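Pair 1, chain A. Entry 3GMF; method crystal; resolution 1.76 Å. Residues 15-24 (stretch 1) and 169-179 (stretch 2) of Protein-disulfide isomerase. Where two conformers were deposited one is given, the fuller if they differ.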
# COMPACT_ATOMS: atom_id res chain seq x y z
N ALA A 15 -11.14 -18.02 -6.16
CA ALA A 15 -10.60 -18.78 -5.02
C ALA A 15 -11.45 -18.50 -3.78
O ALA A 15 -11.88 -17.36 -3.57
CB ALA A 15 -9.15 -18.41 -4.77
N LYS A 16 -11.74 -19.55 -2.99
CA LYS A 16 -12.69 -19.43 -1.88
C LYS A 16 -12.23 -18.51 -0.74
O LYS A 16 -13.03 -17.76 -0.19
CB LYS A 16 -13.11 -20.81 -1.33
CG LYS A 16 -11.98 -21.77 -0.96
CD LYS A 16 -12.29 -22.59 0.31
CE LYS A 16 -13.39 -23.64 0.11
NZ LYS A 16 -14.76 -23.15 0.48
N LEU A 17 -10.94 -18.56 -0.40
CA LEU A 17 -10.44 -17.69 0.67
C LEU A 17 -9.98 -16.37 0.06
O LEU A 17 -9.02 -16.32 -0.70
CB LEU A 17 -9.31 -18.34 1.49
CG LEU A 17 -8.99 -17.75 2.89
CD1 LEU A 17 -8.02 -18.64 3.64
CD2 LEU A 17 -8.40 -16.34 2.85
N ARG A 18 -10.66 -15.30 0.44
CA ARG A 18 -10.26 -13.97 0.00
C ARG A 18 -9.72 -13.19 1.20
O ARG A 18 -10.49 -12.86 2.12
CB ARG A 18 -11.45 -13.25 -0.61
CG ARG A 18 -11.19 -11.82 -1.08
CD ARG A 18 -10.27 -11.77 -2.29
NE ARG A 18 -10.92 -12.30 -3.50
CZ ARG A 18 -11.63 -11.58 -4.37
NH1 ARG A 18 -11.82 -10.28 -4.19
NH2 ARG A 18 -12.16 -12.17 -5.44
N LEU A 19 -8.42 -12.92 1.18
CA LEU A 19 -7.77 -12.14 2.24
C LEU A 19 -7.68 -10.69 1.74
O LEU A 19 -7.03 -10.42 0.73
CB LEU A 19 -6.34 -12.66 2.49
CG LEU A 19 -5.48 -11.82 3.44
CD1 LEU A 19 -6.09 -11.75 4.88
CD2 LEU A 19 -4.03 -12.30 3.47
N VAL A 20 -8.30 -9.78 2.48
CA VAL A 20 -8.18 -8.35 2.19
C VAL A 20 -7.18 -7.75 3.16
O VAL A 20 -7.31 -7.97 4.36
CB VAL A 20 -9.51 -7.63 2.36
CG1 VAL A 20 -9.33 -6.11 2.21
CG2 VAL A 20 -10.51 -8.15 1.33
N GLU A 21 -6.23 -6.96 2.65
CA GLU A 21 -5.17 -6.33 3.47
C GLU A 21 -5.34 -4.83 3.31
O GLU A 21 -5.37 -4.35 2.18
CB GLU A 21 -3.78 -6.69 2.94
CG GLU A 21 -3.47 -8.20 2.86
CD GLU A 21 -2.02 -8.49 2.43
OE1 GLU A 21 -1.35 -7.58 1.89
OE2 GLU A 21 -1.54 -9.62 2.64
N PHE A 22 -5.52 -4.10 4.43
CA PHE A 22 -5.55 -2.64 4.42
C PHE A 22 -4.18 -2.23 4.87
O PHE A 22 -3.80 -2.47 6.03
CB PHE A 22 -6.60 -2.10 5.39
CG PHE A 22 -8.01 -2.52 5.07
CD1 PHE A 22 -8.80 -1.77 4.21
CD2 PHE A 22 -8.56 -3.65 5.67
CE1 PHE A 22 -10.13 -2.15 3.93
CE2 PHE A 22 -9.88 -4.02 5.40
CZ PHE A 22 -10.65 -3.28 4.51
N VAL A 23 -3.40 -1.64 3.97
CA VAL A 23 -1.98 -1.36 4.27
C VAL A 23 -1.61 0.06 3.86
O VAL A 23 -2.24 0.66 2.99
CB VAL A 23 -1.00 -2.38 3.60
CG1 VAL A 23 -1.30 -3.84 4.09
CG2 VAL A 23 -1.07 -2.28 2.06
N SER A 24 -0.53 0.56 4.47
CA SER A 24 -0.10 1.94 4.27
C SER A 24 1.40 1.96 4.03
O SER A 24 2.13 1.30 4.76
CB SER A 24 -0.41 2.73 5.53
OG SER A 24 0.35 3.94 5.57
N THR A 169 -2.88 -0.07 11.09
CA THR A 169 -2.40 -0.81 9.92
C THR A 169 -1.21 -1.72 10.30
O THR A 169 -0.48 -1.40 11.24
CB THR A 169 -1.99 0.14 8.80
OG1 THR A 169 -1.15 1.16 9.35
CG2 THR A 169 -3.24 0.76 8.13
N PRO A 170 -1.05 -2.87 9.60
CA PRO A 170 -1.98 -3.40 8.61
C PRO A 170 -3.21 -3.93 9.34
O PRO A 170 -3.13 -4.27 10.53
CB PRO A 170 -1.21 -4.59 8.00
CG PRO A 170 -0.33 -5.05 9.10
CD PRO A 170 0.11 -3.77 9.78
N SER A 171 -4.34 -3.95 8.65
CA SER A 171 -5.52 -4.65 9.15
C SER A 171 -6.01 -5.60 8.07
O SER A 171 -5.66 -5.44 6.89
CB SER A 171 -6.62 -3.66 9.55
OG SER A 171 -6.24 -2.90 10.69
N PHE A 172 -6.84 -6.57 8.45
CA PHE A 172 -7.19 -7.66 7.55
C PHE A 172 -8.65 -8.03 7.66
O PHE A 172 -9.23 -7.94 8.73
CB PHE A 172 -6.33 -8.90 7.87
CG PHE A 172 -4.86 -8.61 7.87
CD1 PHE A 172 -4.18 -8.45 6.66
CD2 PHE A 172 -4.16 -8.45 9.08
CE1 PHE A 172 -2.83 -8.14 6.66
CE2 PHE A 172 -2.78 -8.16 9.07
CZ PHE A 172 -2.13 -8.03 7.87
N MET A 173 -9.24 -8.45 6.54
CA MET A 173 -10.52 -9.16 6.57
C MET A 173 -10.41 -10.51 5.88
O MET A 173 -9.68 -10.66 4.88
CB MET A 173 -11.72 -8.40 5.94
CG MET A 173 -11.69 -6.87 5.83
SD MET A 173 -13.36 -6.34 5.24
CE MET A 173 -14.30 -6.53 6.73
N ILE A 174 -11.12 -11.51 6.40
CA ILE A 174 -11.23 -12.78 5.69
C ILE A 174 -12.70 -13.03 5.46
O ILE A 174 -13.52 -12.95 6.39
CB ILE A 174 -10.56 -13.97 6.43
CG1 ILE A 174 -9.05 -13.78 6.56
CG2 ILE A 174 -10.82 -15.26 5.67
CD1 ILE A 174 -8.35 -14.85 7.36
N ASP A 175 -13.04 -13.26 4.19
CA ASP A 175 -14.41 -13.54 3.77
C ASP A 175 -15.41 -12.57 4.41
O ASP A 175 -16.42 -12.98 4.98
CB ASP A 175 -14.76 -15.03 4.04
CG ASP A 175 -13.74 -16.01 3.40
OD1 ASP A 175 -13.06 -15.64 2.42
OD2 ASP A 175 -13.64 -17.16 3.88
N GLY A 176 -15.09 -11.27 4.37
CA GLY A 176 -15.95 -10.21 4.89
C GLY A 176 -15.92 -9.85 6.38
O GLY A 176 -16.60 -8.92 6.80
N ILE A 177 -15.15 -10.60 7.17
CA ILE A 177 -15.05 -10.34 8.61
C ILE A 177 -13.73 -9.63 8.89
O ILE A 177 -12.67 -10.15 8.56
CB ILE A 177 -15.16 -11.66 9.44
CG1 ILE A 177 -16.59 -12.22 9.40
CG2 ILE A 177 -14.69 -11.46 10.90
CD1 ILE A 177 -17.68 -11.28 9.94
N LEU A 178 -13.82 -8.44 9.50
CA LEU A 178 -12.62 -7.69 9.90
C LEU A 178 -12.03 -8.39 11.11
O LEU A 178 -12.73 -8.68 12.08
CB LEU A 178 -12.91 -6.21 10.23
CG LEU A 178 -11.65 -5.37 10.54
CD1 LEU A 178 -10.84 -5.00 9.30
CD2 LEU A 178 -11.97 -4.12 11.39
N LEU A 179 -10.74 -8.69 11.03
CA LEU A 179 -10.12 -9.49 12.06
C LEU A 179 -9.67 -8.64 13.24
O LEU A 179 -8.68 -7.90 13.14
CB LEU A 179 -8.95 -10.29 11.47
CG LEU A 179 -9.31 -11.18 10.27
CD1 LEU A 179 -8.04 -11.95 9.82
CD2 LEU A 179 -10.46 -12.18 10.59
O HOH W 1 -12.18 -10.71 2.85

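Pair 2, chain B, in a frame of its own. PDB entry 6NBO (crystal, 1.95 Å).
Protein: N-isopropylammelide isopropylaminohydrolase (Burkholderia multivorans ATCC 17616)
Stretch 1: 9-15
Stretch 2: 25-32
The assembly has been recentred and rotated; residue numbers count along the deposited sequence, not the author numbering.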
# COMPACT_ATOMS: atom_id res chain seq x y z
N MET B 9 -18.25 25.60 8.92
CA MET B 9 -17.68 24.26 8.97
C MET B 9 -18.78 23.19 8.94
O MET B 9 -19.85 23.37 9.51
CB MET B 9 -16.82 24.08 10.22
CG MET B 9 -15.96 22.84 10.19
SD MET B 9 -15.40 22.35 11.83
CE MET B 9 -16.97 22.14 12.67
N THR B 10 -18.48 22.08 8.28
CA THR B 10 -19.45 21.02 8.05
C THR B 10 -19.34 19.94 9.13
O THR B 10 -18.23 19.58 9.55
CB THR B 10 -19.26 20.40 6.67
N ALA B 11 -20.49 19.45 9.58
CA ALA B 11 -20.57 18.31 10.49
C ALA B 11 -21.40 17.20 9.86
O ALA B 11 -22.40 17.46 9.19
CB ALA B 11 -21.18 18.69 11.84
N LEU B 12 -20.99 15.95 10.12
CA LEU B 12 -21.68 14.76 9.63
C LEU B 12 -21.81 13.77 10.77
O LEU B 12 -20.81 13.37 11.37
CB LEU B 12 -20.93 14.12 8.46
CG LEU B 12 -21.53 12.82 7.92
CD1 LEU B 12 -22.90 13.05 7.32
CD2 LEU B 12 -20.57 12.22 6.88
N LEU B 13 -23.05 13.38 11.08
CA LEU B 13 -23.32 12.38 12.10
C LEU B 13 -23.75 11.10 11.39
O LEU B 13 -24.82 11.06 10.78
CB LEU B 13 -24.40 12.86 13.08
CG LEU B 13 -24.80 11.86 14.17
CD1 LEU B 13 -23.58 11.45 15.00
CD2 LEU B 13 -25.88 12.44 15.06
N ILE B 14 -22.91 10.08 11.47
CA ILE B 14 -23.23 8.76 10.95
C ILE B 14 -23.80 7.94 12.11
O ILE B 14 -23.08 7.59 13.04
CB ILE B 14 -22.00 8.07 10.36
CG1 ILE B 14 -21.34 8.96 9.28
CG2 ILE B 14 -22.37 6.68 9.83
CD1 ILE B 14 -19.98 8.40 8.78
N ARG B 15 -25.10 7.66 12.06
CA ARG B 15 -25.76 6.97 13.15
C ARG B 15 -25.77 5.47 12.92
O ARG B 15 -25.89 4.99 11.80
CB ARG B 15 -27.19 7.46 13.30
CG ARG B 15 -27.32 8.78 14.03
CD ARG B 15 -28.78 9.14 14.17
NE ARG B 15 -28.94 10.40 14.88
CZ ARG B 15 -29.93 11.26 14.65
NH1 ARG B 15 -30.83 10.98 13.71
NH2 ARG B 15 -30.02 12.38 15.34
N LEU B 25 -22.67 2.10 17.52
CA LEU B 25 -22.46 3.46 18.00
C LEU B 25 -22.70 4.43 16.86
O LEU B 25 -22.97 4.03 15.72
CB LEU B 25 -21.06 3.62 18.60
CG LEU B 25 -19.84 3.09 17.83
CD1 LEU B 25 -19.52 3.88 16.57
CD2 LEU B 25 -18.63 3.06 18.76
N ASP B 26 -22.59 5.72 17.17
CA ASP B 26 -22.60 6.78 16.17
C ASP B 26 -21.20 7.35 16.03
O ASP B 26 -20.38 7.28 16.95
CB ASP B 26 -23.56 7.92 16.53
CG ASP B 26 -24.96 7.45 16.85
OD1 ASP B 26 -25.41 6.40 16.34
OD2 ASP B 26 -25.61 8.15 17.64
N ILE B 27 -20.92 7.92 14.86
CA ILE B 27 -19.65 8.59 14.59
C ILE B 27 -19.97 10.01 14.16
O ILE B 27 -20.59 10.22 13.12
CB ILE B 27 -18.84 7.87 13.49
CG1 ILE B 27 -18.54 6.43 13.89
CG2 ILE B 27 -17.53 8.63 13.21
CD1 ILE B 27 -17.88 5.59 12.76
N LEU B 28 -19.55 10.98 14.97
CA LEU B 28 -19.71 12.38 14.64
C LEU B 28 -18.43 12.88 13.98
O LEU B 28 -17.34 12.74 14.54
CB LEU B 28 -20.01 13.22 15.89
CG LEU B 28 -20.15 14.73 15.64
CD1 LEU B 28 -21.33 15.03 14.72
CD2 LEU B 28 -20.28 15.51 16.95
N ILE B 29 -18.58 13.50 12.81
CA ILE B 29 -17.46 14.02 12.04
C ILE B 29 -17.60 15.52 11.97
O ILE B 29 -18.71 16.03 11.73
CB ILE B 29 -17.44 13.40 10.62
CG1 ILE B 29 -17.04 11.93 10.70
CG2 ILE B 29 -16.52 14.20 9.69
CD1 ILE B 29 -17.50 11.13 9.49
N GLU B 30 -16.51 16.24 12.20
CA GLU B 30 -16.50 17.68 11.96
C GLU B 30 -15.23 18.05 11.22
O GLU B 30 -14.14 17.62 11.59
CB GLU B 30 -16.63 18.47 13.27
CG GLU B 30 -17.95 18.17 13.97
CD GLU B 30 -18.20 19.00 15.20
OE1 GLU B 30 -17.27 19.71 15.64
OE2 GLU B 30 -19.34 18.94 15.72
N GLY B 31 -15.37 18.88 10.18
CA GLY B 31 -14.21 19.16 9.33
C GLY B 31 -13.69 17.85 8.76
O GLY B 31 -14.45 16.99 8.31
N ASP B 32 -12.37 17.65 8.79
CA ASP B 32 -11.83 16.41 8.23
C ASP B 32 -11.48 15.38 9.31
O ASP B 32 -10.73 14.43 9.02
CB ASP B 32 -10.61 16.70 7.35
CG ASP B 32 -9.43 17.26 8.13
OD1 ASP B 32 -9.61 17.65 9.29
OD2 ASP B 32 -8.32 17.31 7.57
O HOH W 2 -27.60 10.09 17.36

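Both pairs are two antiparallel strands joined edge to edge, and 14 central residues superpose with an RMSD of 0.8 Å. The strand directions differ by 161° in pair 1 and 168° in pair 2. The register is common to both: Val20(A) faces Met173(A) as Leu12(B) faces Ile29(B), and Phe22(A) faces Ser171(A) as Ile14(B) faces Ile27(B).

At these matched sites the backbone bonds come in reciprocal couples. In pair 1, Val20(A) N donates to Met173(A) O at 2.9 Å and Met173(A) N returns a bond to Val20(A) O at 3.0 Å; in pair 2, Leu12(B) N reaches Ile29(B) O at 2.8 Å and Ile29(B) N reaches Leu12(B) O at 2.7 Å. Between such couples, CA-H groups approach carbonyls, as Phe172(A) CA does Val20(A) O at 3.2 Å and Ala11(B) CA does Ile29(B) O, also at 3.2 Å.

The face bearing Val20(A), Phe22(A), Ser171(A) and Met173(A) shows how unequal side chains can fill equivalent space. Small Ser171(A) lies across from the large ring of Phe22(A), which extends along the partner strand until its CE2 meets Met173(A) CG at 3.4 Å. Methionine suits this place because its flexible, unbranched chain can lie at the ring edge, with SD 5.3 Å from the centroid of the Phe22(A) ring. Pair 2 uses more evenly sized residues. Ile14(B) replaces the ring, Ile27(B) the serine and Ile29(B) the methionine; the same diagonal is bridged by Ile14(B) CD1 and Ile29(B) CD1 at 3.8 Å. Branching at CB gives the isoleucines bulk close to the backbone, a shape well suited to strands.

On the other face, Glu21(A) lays its aliphatic CG 3.9 Å from Phe172(A) CE1, at the ring edge. Leucines occupy the matching sites in pair 2, where Leu13(B) CD1 packs 4.1 Å from Leu28(B) CB.

The ends diverge most. Asp175(A), in the type I' turn from Ile174(A) to Ile177(A), accepts a bond from Arg18(A) N through OD1 at 3.1 Å, while its own N makes a weak one to Arg18(A) O at 3.3 Å. Its counterpart Gly31(B) keeps the backbone bond, N to Thr10(B) O at 3.0 Å, and its positive phi suits glycine. At the opposite end, Val23(A) CG1 packs against Pro170(A) CB at 4.0 Å, whereas a water links the matching charged residues, 2.8 Å from both Arg15(B) NE and Asp26(B) OD2.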